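Local coordinates for putative glycosyltransferase (GalT1) (Streptococcus parasanguinis FW213, PDB 5HEA), which probably acts as a nucleotide-binding glycosyltransferase, this chain being its C-terminal part, a family 2 glycosyltransferase domain of GT-A type followed by helices, at residues Q129-S134 / S212-Q217; R262-C267 / L288-P293; I181-G186 / D192-R197; Y19-L24 / E53-I58. One frame throughout, in Å; residues are numbered along the deposited sequence.

Contact 3 is the buried one: loop 181-186 and the start of helix 195-201 share methyl-to-ring packing and an arginine that ties their backbones together. The other three are partly buried and hold their segments through few side chains. Contacts 1 and 4 both rest on a tyrosine whose hydroxyl bonds to a carboxylate beyond the pair, but contact 1 spans two strands and contact 4 two helices of the parallel part of the fold; they touch through Ser216 and Arg22. Contact 2 joins two C-terminal helices by one methyl pair and a long ion pair, and reaches contact 3 through the Arg262-Asp192 salt bridge. Contacts 2 and 3 both meet a second subunit.

Contact 1: residues Q129-S134 / S212-Q217; sequences QSFLFS and SYYYSQ
Tyr214 OH is hydrogen-bonded to Glu98 OE2 and at the same time lies beside Phe133, whose CE1 is 3.6 Å from that oxygen. The bond to Glu98 fixes the polar end of a ring that otherwise belongs to an aromatic cluster on the mixed sheet of the GT-A fold. Strands 130-132 and 204-217 both pair with strand 116-125: Leu132 bonds through its backbone to Ser123, whereas Tyr213 and Tyr215 bond to Asn122. The two segments are thus not direct strand partners, and the 8.6 Å separation of Phe131 CA and Tyr214 CA is bridged by side chains.

The principal pair is a T-shaped stack. Phe131 turns its edge to the face of Tyr214, with the centroids 5.1 Å apart and the planes at 72°. The closest approach is made by Phe131 CD1 to Tyr214 CE1, at 3.6 Å, while Phe131 CE1 stands over the rim of the tyrosine ring and not over its centre. Phe131 sends its ring across the gap with CG opposite the carbonyl carbon (chi1 -71°). Phe96 also meets the Tyr214 ring, at a shallow angle between planes, and Phe124 meets Phe131.

On the 129-134 side, a G1 beta bulge at Gln129-Ser130 leads into strand 130-132, and Phe133 is the centre of an inverse gamma turn. Its ring swings back toward Tyr214 and offers its edge to the hydroxyl, which lies in the phenylalanine plane; one face of the same ring is covered by Phe131 CB, 3.4 Å above the plane and displaced toward the rim.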
# COMPACT_ATOMS: atom_id res chain seq x y z
N GLN A 129 22.34 -16.56 34.04
CA GLN A 129 23.57 -15.80 34.30
C GLN A 129 24.77 -16.71 34.51
O GLN A 129 25.50 -16.58 35.48
CB GLN A 129 23.38 -14.86 35.51
CG GLN A 129 22.33 -13.77 35.28
CD GLN A 129 22.76 -12.78 34.21
OE1 GLN A 129 23.79 -12.12 34.35
NE2 GLN A 129 21.99 -12.69 33.12
N SER A 130 24.96 -17.67 33.60
CA SER A 130 26.08 -18.60 33.74
C SER A 130 26.79 -18.82 32.41
O SER A 130 26.16 -18.88 31.35
CB SER A 130 25.59 -19.94 34.29
OG SER A 130 24.63 -20.51 33.42
N PHE A 131 28.11 -18.93 32.47
CA PHE A 131 28.90 -19.19 31.28
C PHE A 131 28.85 -20.66 30.93
O PHE A 131 28.80 -21.52 31.81
CB PHE A 131 30.36 -18.81 31.51
CG PHE A 131 30.60 -17.34 31.58
CD1 PHE A 131 30.88 -16.61 30.44
CD2 PHE A 131 30.57 -16.68 32.81
CE1 PHE A 131 31.11 -15.24 30.50
CE2 PHE A 131 30.80 -15.31 32.89
CZ PHE A 131 31.08 -14.59 31.73
N LEU A 132 28.86 -20.94 29.64
CA LEU A 132 29.10 -22.29 29.16
C LEU A 132 30.46 -22.29 28.46
O LEU A 132 30.61 -21.71 27.38
CB LEU A 132 27.98 -22.71 28.21
CG LEU A 132 28.15 -24.12 27.63
CD1 LEU A 132 28.13 -25.14 28.76
CD2 LEU A 132 27.07 -24.40 26.59
N PHE A 133 31.46 -22.89 29.09
CA PHE A 133 32.80 -22.91 28.52
C PHE A 133 32.99 -24.15 27.66
O PHE A 133 33.67 -25.09 28.06
CB PHE A 133 33.85 -22.85 29.61
CG PHE A 133 33.85 -21.57 30.38
CD1 PHE A 133 34.27 -20.39 29.78
CD2 PHE A 133 33.44 -21.54 31.71
CE1 PHE A 133 34.27 -19.20 30.49
CE2 PHE A 133 33.44 -20.35 32.42
CZ PHE A 133 33.86 -19.18 31.81
N SER A 134 32.38 -24.14 26.48
CA SER A 134 32.46 -25.27 25.55
C SER A 134 33.87 -25.45 25.03
O SER A 134 34.33 -26.58 24.84
CB SER A 134 31.51 -25.04 24.38
OG SER A 134 30.20 -24.74 24.83
N SER A 212 37.09 -16.64 23.02
CA SER A 212 37.36 -15.32 23.58
C SER A 212 36.22 -14.35 23.34
O SER A 212 36.17 -13.26 23.91
CB SER A 212 38.65 -14.76 22.99
OG SER A 212 39.74 -15.60 23.32
N TYR A 213 35.30 -14.77 22.48
CA TYR A 213 34.07 -14.03 22.23
C TYR A 213 32.95 -14.75 22.97
O TYR A 213 32.89 -15.99 22.95
CB TYR A 213 33.79 -14.03 20.72
CG TYR A 213 32.60 -13.18 20.27
CD1 TYR A 213 31.30 -13.67 20.34
CD2 TYR A 213 32.80 -11.91 19.74
CE1 TYR A 213 30.20 -12.91 19.90
CE2 TYR A 213 31.71 -11.12 19.31
CZ TYR A 213 30.42 -11.63 19.39
OH TYR A 213 29.34 -10.88 18.96
N TYR A 214 32.07 -13.99 23.63
CA TYR A 214 30.94 -14.56 24.36
C TYR A 214 29.60 -14.24 23.70
O TYR A 214 29.21 -13.08 23.56
CB TYR A 214 30.97 -14.14 25.83
CG TYR A 214 32.15 -14.75 26.57
CD1 TYR A 214 32.12 -16.08 26.98
CD2 TYR A 214 33.30 -14.01 26.82
CE1 TYR A 214 33.21 -16.65 27.64
CE2 TYR A 214 34.39 -14.57 27.47
CZ TYR A 214 34.33 -15.89 27.87
OH TYR A 214 35.40 -16.46 28.52
N TYR A 215 28.92 -15.30 23.28
CA TYR A 215 27.64 -15.22 22.59
C TYR A 215 26.54 -15.26 23.65
O TYR A 215 26.39 -16.25 24.37
CB TYR A 215 27.50 -16.42 21.63
CG TYR A 215 26.21 -16.46 20.85
CD1 TYR A 215 25.10 -17.13 21.33
CD2 TYR A 215 26.10 -15.82 19.62
CE1 TYR A 215 23.91 -17.17 20.61
CE2 TYR A 215 24.92 -15.84 18.89
CZ TYR A 215 23.84 -16.52 19.40
OH TYR A 215 22.67 -16.55 18.68
N SER A 216 25.79 -14.17 23.76
CA SER A 216 24.68 -14.08 24.70
C SER A 216 23.51 -14.92 24.22
O SER A 216 22.98 -14.70 23.13
CB SER A 216 24.25 -12.63 24.86
OG SER A 216 22.99 -12.56 25.49
N GLN A 217 23.09 -15.87 25.04
CA GLN A 217 22.03 -16.80 24.67
C GLN A 217 20.83 -16.62 25.61
O GLN A 217 20.99 -16.64 26.82
CB GLN A 217 22.58 -18.21 24.77
CG GLN A 217 21.63 -19.31 24.42
CD GLN A 217 22.18 -20.67 24.82
OE1 GLN A 217 22.85 -20.79 25.85
NE2 GLN A 217 21.91 -21.68 24.01

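Contact 2: residues R262-C267 / L288-P293; sequences RLKKCC and LIENYP
The flat group in this contact is the carboxylate of Glu290, which Lys264 approaches from beyond OE2. Lys264 NZ lies 3.7 Å from Glu290 OE2 and off the carboxylate plane, so the ion pair is long and tilted, better read as electrostatic attraction than as a tight bond. The two side chains reach it differently. Glu290 is extended beyond CG, whereas Lys264 is bent at its last two torsions (chi3 -83°, chi4 -57°), a double turn that also lets NZ make a weak hydrogen bond to Lys260 O, one turn earlier in its own helix. Both residues are exposed, and the pair therefore forms a polar margin.

Beneath this margin the contact is purely apolar. Leu263 CD1 meets Ile289 CD1 at 3.6 Å, methyl against methyl, with the two side chains crossing at about a right angle. Each of these methyls is the far end of an extended branch, and that length is needed: Leu263 CA and Ile289 CA are 10.0 Å apart, and Lys264 CA and Glu290 CA are 10.7 Å apart. Leu263 also packs on Lys285, and Ile289 on Ser247 of a second subunit.

Where the last turn of helix 276-291 comes beside the middle of helix 253-272, this methyl pair and this long ion pair are what bridge the two segments. The helices follow each other through a short connection and diverge strongly: a C-terminal pair of consecutive helices, stapled nearer the bend by two neighbouring disulfides, Cys266-Cys282 and Cys267-Cys283.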
# COMPACT_ATOMS: atom_id res chain seq x y z
N ARG A 262 19.08 -28.64 5.36
CA ARG A 262 18.23 -27.44 5.30
C ARG A 262 16.90 -27.70 4.59
O ARG A 262 15.85 -27.24 5.06
CB ARG A 262 18.97 -26.26 4.64
CG ARG A 262 20.11 -25.74 5.49
CD ARG A 262 20.91 -24.64 4.78
NE ARG A 262 21.95 -24.06 5.64
CZ ARG A 262 22.46 -22.83 5.50
NH1 ARG A 262 22.02 -22.01 4.54
NH2 ARG A 262 23.40 -22.42 6.33
N LEU A 263 16.94 -28.42 3.48
CA LEU A 263 15.72 -28.79 2.77
C LEU A 263 14.73 -29.54 3.67
O LEU A 263 13.53 -29.27 3.65
CB LEU A 263 16.06 -29.65 1.53
CG LEU A 263 16.71 -28.86 0.40
CD1 LEU A 263 17.22 -29.81 -0.68
CD2 LEU A 263 15.72 -27.85 -0.18
N LYS A 264 15.25 -30.47 4.46
CA LYS A 264 14.44 -31.24 5.41
C LYS A 264 13.76 -30.31 6.40
O LYS A 264 12.56 -30.43 6.67
CB LYS A 264 15.30 -32.25 6.17
CG LYS A 264 15.35 -33.63 5.54
CD LYS A 264 16.30 -34.59 6.27
CE LYS A 264 17.75 -34.40 5.83
NZ LYS A 264 17.93 -34.59 4.35
N LYS A 265 14.54 -29.38 6.95
CA LYS A 265 14.02 -28.42 7.91
C LYS A 265 12.98 -27.49 7.27
O LYS A 265 11.92 -27.25 7.84
CB LYS A 265 15.17 -27.60 8.51
CG LYS A 265 14.76 -26.66 9.62
CD LYS A 265 15.96 -26.12 10.37
CE LYS A 265 15.54 -25.31 11.60
NZ LYS A 265 14.68 -24.13 11.26
N CYS A 266 13.30 -26.99 6.07
CA CYS A 266 12.41 -26.11 5.32
C CYS A 266 11.10 -26.80 4.97
O CYS A 266 10.03 -26.21 5.11
CB CYS A 266 13.11 -25.65 4.04
SG CYS A 266 11.98 -24.92 2.79
N CYS A 267 11.19 -28.04 4.51
CA CYS A 267 10.04 -28.81 4.07
C CYS A 267 8.97 -28.87 5.17
O CYS A 267 7.78 -28.65 4.92
CB CYS A 267 10.48 -30.22 3.68
SG CYS A 267 9.16 -31.35 3.13
N LEU A 288 13.41 -35.18 -4.98
CA LEU A 288 14.28 -35.48 -6.12
C LEU A 288 15.62 -36.05 -5.64
O LEU A 288 16.13 -37.02 -6.18
CB LEU A 288 14.53 -34.23 -6.96
CG LEU A 288 13.35 -33.72 -7.79
CD1 LEU A 288 13.70 -32.42 -8.50
CD2 LEU A 288 12.92 -34.78 -8.79
N ILE A 289 16.17 -35.41 -4.62
CA ILE A 289 17.49 -35.78 -4.12
C ILE A 289 17.48 -37.19 -3.52
O ILE A 289 18.37 -38.01 -3.80
CB ILE A 289 17.98 -34.75 -3.10
CG1 ILE A 289 18.32 -33.44 -3.80
CG2 ILE A 289 19.19 -35.28 -2.35
CD1 ILE A 289 18.60 -32.31 -2.85
N GLU A 290 16.46 -37.49 -2.73
CA GLU A 290 16.38 -38.76 -2.01
C GLU A 290 15.81 -39.90 -2.85
O GLU A 290 16.19 -41.05 -2.66
CB GLU A 290 15.55 -38.60 -0.73
CG GLU A 290 16.23 -37.75 0.33
CD GLU A 290 15.45 -37.72 1.64
OE1 GLU A 290 14.26 -38.12 1.64
OE2 GLU A 290 16.03 -37.30 2.67
N ASN A 291 14.91 -39.60 -3.77
CA ASN A 291 14.21 -40.66 -4.46
C ASN A 291 14.52 -40.78 -5.95
O ASN A 291 14.15 -41.76 -6.59
CB ASN A 291 12.71 -40.56 -4.21
CG ASN A 291 12.37 -40.67 -2.73
OD1 ASN A 291 12.93 -41.52 -2.03
ND2 ASN A 291 11.50 -39.80 -2.24
N TYR A 292 15.20 -39.77 -6.50
CA TYR A 292 15.57 -39.82 -7.91
C TYR A 292 17.03 -39.47 -8.16
O TYR A 292 17.33 -38.70 -9.06
CB TYR A 292 14.68 -38.87 -8.72
CG TYR A 292 13.20 -39.15 -8.59
CD1 TYR A 292 12.47 -38.65 -7.51
CD2 TYR A 292 12.52 -39.91 -9.54
CE1 TYR A 292 11.11 -38.91 -7.38
CE2 TYR A 292 11.16 -40.17 -9.42
CZ TYR A 292 10.47 -39.67 -8.33
OH TYR A 292 9.12 -39.91 -8.20
N PRO A 293 17.96 -40.06 -7.38
CA PRO A 293 19.36 -39.74 -7.71
C PRO A 293 19.76 -40.37 -9.05
O PRO A 293 19.06 -41.26 -9.56
CB PRO A 293 20.14 -40.39 -6.57
CG PRO A 293 19.30 -41.56 -6.18
CD PRO A 293 17.87 -41.12 -6.36

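Contact 3: residues I181-G186 / D192-R197; sequences IRFPLG and DATIYR
Thr194 turns its methyl onto Phe183. CG2 stands 3.9 Å from the ring centroid and 11° off the normal, a CH-pi contact over the middle of the face. The torsion of Thr194 (chi1 -52°) places OG1 opposite the carbonyl carbon and CG2 opposite the backbone N; CG2 thereby also reaches Ile181 CG2 at 3.8 Å. OG1 sits between Pro184 CD (3.3 Å) and Phe183 CD2 (3.4 Å) and is hydrogen-bonded to Glu190 O. Phe183 has further partners in Arg76, by cation-pi, and Phe90, edge-to-face.

These residues close the loop that leads from strand 171-174 of the GT-A sheet to helix 195-201, whose first turn begins after Thr194. Arg197, in that turn, is bent at chi3 (-90°), which brings its guanidinium back to the loop. NH2 donates to Arg182 O at 3.1 Å, near the guanidinium plane. NE donates to Ala193 O at 2.8 Å, and a weak bond from NH2 goes to the same oxygen; one planar group thus clamps two backbone carbonyls. Ile181 runs alongside Arg197 in the opposite direction: its CG2 comes 3.9 Å from Arg197 NH1 and its CD1 3.7 Å from the backbone O of Arg197, while Gln281 of a second subunit packs on Arg197.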
# COMPACT_ATOMS: atom_id res chain seq x y z
N ILE A 181 31.82 -6.66 -1.89
CA ILE A 181 31.10 -7.52 -0.96
C ILE A 181 30.28 -6.70 0.03
O ILE A 181 30.83 -5.89 0.78
CB ILE A 181 32.06 -8.49 -0.20
CG1 ILE A 181 32.67 -9.51 -1.18
CG2 ILE A 181 31.30 -9.22 0.88
CD1 ILE A 181 33.72 -10.43 -0.55
N ARG A 182 28.96 -6.92 0.04
CA ARG A 182 28.05 -6.27 0.98
C ARG A 182 27.02 -7.28 1.45
O ARG A 182 26.75 -8.26 0.76
CB ARG A 182 27.33 -5.07 0.32
CG ARG A 182 28.25 -3.88 0.01
CD ARG A 182 28.92 -3.34 1.28
NE ARG A 182 29.74 -2.15 1.04
CZ ARG A 182 31.03 -2.17 0.68
NH1 ARG A 182 31.66 -3.33 0.50
NH2 ARG A 182 31.68 -1.03 0.50
N PHE A 183 26.47 -7.04 2.64
CA PHE A 183 25.38 -7.87 3.15
C PHE A 183 24.12 -7.53 2.35
O PHE A 183 23.87 -6.37 2.06
CB PHE A 183 25.16 -7.62 4.64
CG PHE A 183 26.33 -8.03 5.51
CD1 PHE A 183 27.41 -7.19 5.68
CD2 PHE A 183 26.35 -9.28 6.12
CE1 PHE A 183 28.51 -7.58 6.47
CE2 PHE A 183 27.44 -9.68 6.91
CZ PHE A 183 28.52 -8.82 7.08
N PRO A 184 23.32 -8.55 1.99
CA PRO A 184 22.06 -8.39 1.25
C PRO A 184 20.95 -7.71 2.05
O PRO A 184 20.68 -8.10 3.18
CB PRO A 184 21.66 -9.84 0.92
CG PRO A 184 22.34 -10.65 1.99
CD PRO A 184 23.66 -9.97 2.19
N LEU A 185 20.31 -6.71 1.46
CA LEU A 185 19.34 -5.88 2.17
C LEU A 185 18.04 -6.59 2.50
O LEU A 185 17.58 -7.45 1.74
CB LEU A 185 19.05 -4.60 1.39
CG LEU A 185 20.12 -3.50 1.44
CD1 LEU A 185 20.97 -3.62 2.70
CD2 LEU A 185 20.99 -3.49 0.20
N GLY A 186 17.47 -6.25 3.65
CA GLY A 186 16.16 -6.72 4.06
C GLY A 186 16.12 -8.20 4.37
O GLY A 186 15.09 -8.73 4.77
N ASP A 192 25.10 -15.59 6.72
CA ASP A 192 25.09 -16.83 5.94
C ASP A 192 25.38 -16.56 4.45
O ASP A 192 26.08 -17.34 3.80
CB ASP A 192 23.71 -17.50 6.14
CG ASP A 192 23.57 -18.86 5.44
OD1 ASP A 192 24.56 -19.59 5.25
OD2 ASP A 192 22.43 -19.21 5.11
N ALA A 193 24.87 -15.45 3.94
CA ALA A 193 25.02 -15.08 2.52
C ALA A 193 26.32 -14.36 2.21
O ALA A 193 26.64 -14.16 1.04
CB ALA A 193 23.83 -14.21 2.08
N THR A 194 27.09 -14.00 3.23
CA THR A 194 28.16 -13.02 3.03
C THR A 194 29.57 -13.45 3.47
O THR A 194 30.54 -13.24 2.73
CB THR A 194 27.80 -11.66 3.72
OG1 THR A 194 26.50 -11.23 3.28
CG2 THR A 194 28.82 -10.57 3.36
N ILE A 195 29.68 -14.01 4.67
CA ILE A 195 30.99 -14.28 5.28
C ILE A 195 31.85 -15.17 4.38
O ILE A 195 33.01 -14.87 4.13
CB ILE A 195 30.85 -14.86 6.71
CG1 ILE A 195 30.22 -13.81 7.63
CG2 ILE A 195 32.20 -15.26 7.28
CD1 ILE A 195 30.99 -12.47 7.64
N TYR A 196 31.26 -16.23 3.85
CA TYR A 196 32.02 -17.16 3.01
C TYR A 196 32.61 -16.49 1.77
O TYR A 196 33.67 -16.91 1.28
CB TYR A 196 31.19 -18.39 2.64
CG TYR A 196 30.22 -18.16 1.50
CD1 TYR A 196 28.97 -17.59 1.73
CD2 TYR A 196 30.53 -18.54 0.21
CE1 TYR A 196 28.07 -17.39 0.69
CE2 TYR A 196 29.64 -18.35 -0.84
CZ TYR A 196 28.41 -17.78 -0.59
OH TYR A 196 27.53 -17.58 -1.62
N ARG A 197 31.95 -15.46 1.25
CA ARG A 197 32.51 -14.76 0.10
C ARG A 197 33.82 -14.05 0.45
O ARG A 197 34.74 -13.98 -0.37
CB ARG A 197 31.49 -13.81 -0.52
CG ARG A 197 30.24 -14.55 -1.02
CD ARG A 197 29.28 -13.64 -1.74
NE ARG A 197 28.29 -13.03 -0.85
CZ ARG A 197 28.05 -11.72 -0.78
NH1 ARG A 197 28.75 -10.89 -1.55
NH2 ARG A 197 27.11 -11.24 0.03

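Contact 4: residues Y19-L24 / E53-I58; sequences YLKRCL and EEYAKI
Tyr55 carries the contact on helix 48-58, laying its ring against Lys21 and Leu24 of helix 20-28. Before it in sequence, Glu53 turns to other partners: OE2 is hydrogen-bonded to His66, and the side chain packs on Tyr279 of a third subunit. Glu54 points toward the first helix without touching it; its OE1 is 6.8 Å from Lys21 NZ, which could give at most a weak attraction between opposite charges.

At Tyr55 two sides of the ring are occupied. Leu24 CD1 sits over one face, 4.1 Å from the centroid and 23° off the normal, a CH-pi contact displaced toward the rim; its nearest ring atom is Tyr55 CG at 3.7 Å. Leu24 CB adds a second touch, 3.8 Å from Tyr55 CE2. The edge of the ring is met by Lys21, whose CG lies near the ring plane and whose CB is 3.4 Å from Tyr55 OH. Of the lysine side chain, the aliphatic CB, CG and CD do the touching; the chain bends at chi3 and its end leads away. The hydroxyl is hydrogen-bonded to Asp25 OD1, which ties the ring to the next residue of helix 20-28.

Ala56 then faces Ile64. Helix 20-28 links strands 7-13 and 35-41, and helix 48-58 links 35-41 and 62-66, so the contact joins two successive beta-alpha-beta crossovers of the parallel sheet, with Tyr55 also packed on Ile62 of strand 62-66.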
# COMPACT_ATOMS: atom_id res chain seq x y z
N TYR A 19 21.83 -4.63 27.02
CA TYR A 19 23.09 -5.33 26.79
C TYR A 19 24.23 -4.46 26.26
O TYR A 19 25.39 -4.88 26.26
CB TYR A 19 22.85 -6.48 25.82
CG TYR A 19 21.71 -7.37 26.26
CD1 TYR A 19 21.81 -8.13 27.42
CD2 TYR A 19 20.53 -7.44 25.53
CE1 TYR A 19 20.77 -8.94 27.83
CE2 TYR A 19 19.49 -8.24 25.93
CZ TYR A 19 19.62 -9.00 27.08
OH TYR A 19 18.57 -9.80 27.47
N LEU A 20 23.89 -3.26 25.81
CA LEU A 20 24.86 -2.42 25.10
C LEU A 20 26.05 -1.98 25.97
O LEU A 20 27.20 -1.98 25.50
CB LEU A 20 24.15 -1.21 24.49
CG LEU A 20 24.96 -0.31 23.56
CD1 LEU A 20 25.55 -1.08 22.39
CD2 LEU A 20 24.07 0.82 23.04
N LYS A 21 25.79 -1.61 27.22
CA LYS A 21 26.88 -1.14 28.09
C LYS A 21 27.90 -2.25 28.36
O LYS A 21 29.11 -2.01 28.34
CB LYS A 21 26.33 -0.59 29.43
CG LYS A 21 25.46 0.67 29.32
CD LYS A 21 25.25 1.37 30.69
CE LYS A 21 23.99 0.88 31.41
NZ LYS A 21 23.88 1.43 32.82
N ARG A 22 27.42 -3.46 28.60
CA ARG A 22 28.31 -4.60 28.78
C ARG A 22 29.18 -4.82 27.53
O ARG A 22 30.40 -5.01 27.64
CB ARG A 22 27.51 -5.87 29.10
CG ARG A 22 28.37 -7.08 29.41
CD ARG A 22 27.51 -8.30 29.65
NE ARG A 22 26.70 -8.62 28.48
CZ ARG A 22 25.69 -9.48 28.48
NH1 ARG A 22 25.35 -10.10 29.61
NH2 ARG A 22 25.02 -9.72 27.37
N CYS A 23 28.57 -4.74 26.35
CA CYS A 23 29.33 -4.88 25.11
C CYS A 23 30.42 -3.82 25.00
O CYS A 23 31.60 -4.13 24.86
CB CYS A 23 28.39 -4.79 23.90
SG CYS A 23 29.27 -4.84 22.30
N LEU A 24 30.02 -2.55 25.11
CA LEU A 24 30.95 -1.44 24.95
C LEU A 24 32.06 -1.41 26.02
O LEU A 24 33.20 -1.09 25.71
CB LEU A 24 30.19 -0.11 24.89
CG LEU A 24 29.24 0.03 23.68
CD1 LEU A 24 28.57 1.39 23.67
CD2 LEU A 24 29.98 -0.21 22.37
N GLU A 53 25.44 7.74 22.59
CA GLU A 53 25.91 9.12 22.73
C GLU A 53 26.77 9.32 23.97
O GLU A 53 27.81 9.98 23.91
CB GLU A 53 24.74 10.10 22.74
CG GLU A 53 24.06 10.28 21.39
CD GLU A 53 24.96 10.97 20.37
OE1 GLU A 53 25.94 11.63 20.79
OE2 GLU A 53 24.70 10.85 19.16
N GLU A 54 26.34 8.73 25.08
CA GLU A 54 27.08 8.86 26.33
C GLU A 54 28.46 8.23 26.24
O GLU A 54 29.42 8.80 26.75
CB GLU A 54 26.29 8.25 27.49
CG GLU A 54 25.01 9.01 27.82
CD GLU A 54 24.21 8.35 28.94
OE1 GLU A 54 24.39 7.12 29.15
OE2 GLU A 54 23.41 9.05 29.60
N TYR A 55 28.57 7.06 25.61
CA TYR A 55 29.89 6.43 25.44
C TYR A 55 30.79 7.21 24.48
O TYR A 55 32.00 7.32 24.70
CB TYR A 55 29.76 4.95 25.00
CG TYR A 55 29.59 3.99 26.16
CD1 TYR A 55 28.35 3.82 26.76
CD2 TYR A 55 30.67 3.27 26.65
CE1 TYR A 55 28.19 2.94 27.83
CE2 TYR A 55 30.52 2.40 27.72
CZ TYR A 55 29.28 2.23 28.31
OH TYR A 55 29.11 1.37 29.37
N ALA A 56 30.21 7.76 23.42
CA ALA A 56 30.96 8.58 22.47
C ALA A 56 31.61 9.79 23.15
O ALA A 56 32.68 10.24 22.73
CB ALA A 56 30.04 9.06 21.34
N LYS A 57 30.97 10.30 24.19
CA LYS A 57 31.49 11.48 24.89
C LYS A 57 32.73 11.18 25.72
O LYS A 57 33.51 12.08 26.00
CB LYS A 57 30.40 12.11 25.76
CG LYS A 57 29.26 12.73 24.97
CD LYS A 57 28.13 13.20 25.87
CE LYS A 57 27.00 13.80 25.03
NZ LYS A 57 25.84 14.24 25.85
N ILE A 58 32.93 9.92 26.11
CA ILE A 58 34.05 9.59 27.00
C ILE A 58 35.20 8.81 26.35
O ILE A 58 36.20 8.52 27.01
CB ILE A 58 33.58 8.89 28.30
CG1 ILE A 58 32.74 7.66 27.98
CG2 ILE A 58 32.80 9.86 29.18
CD1 ILE A 58 33.52 6.35 27.97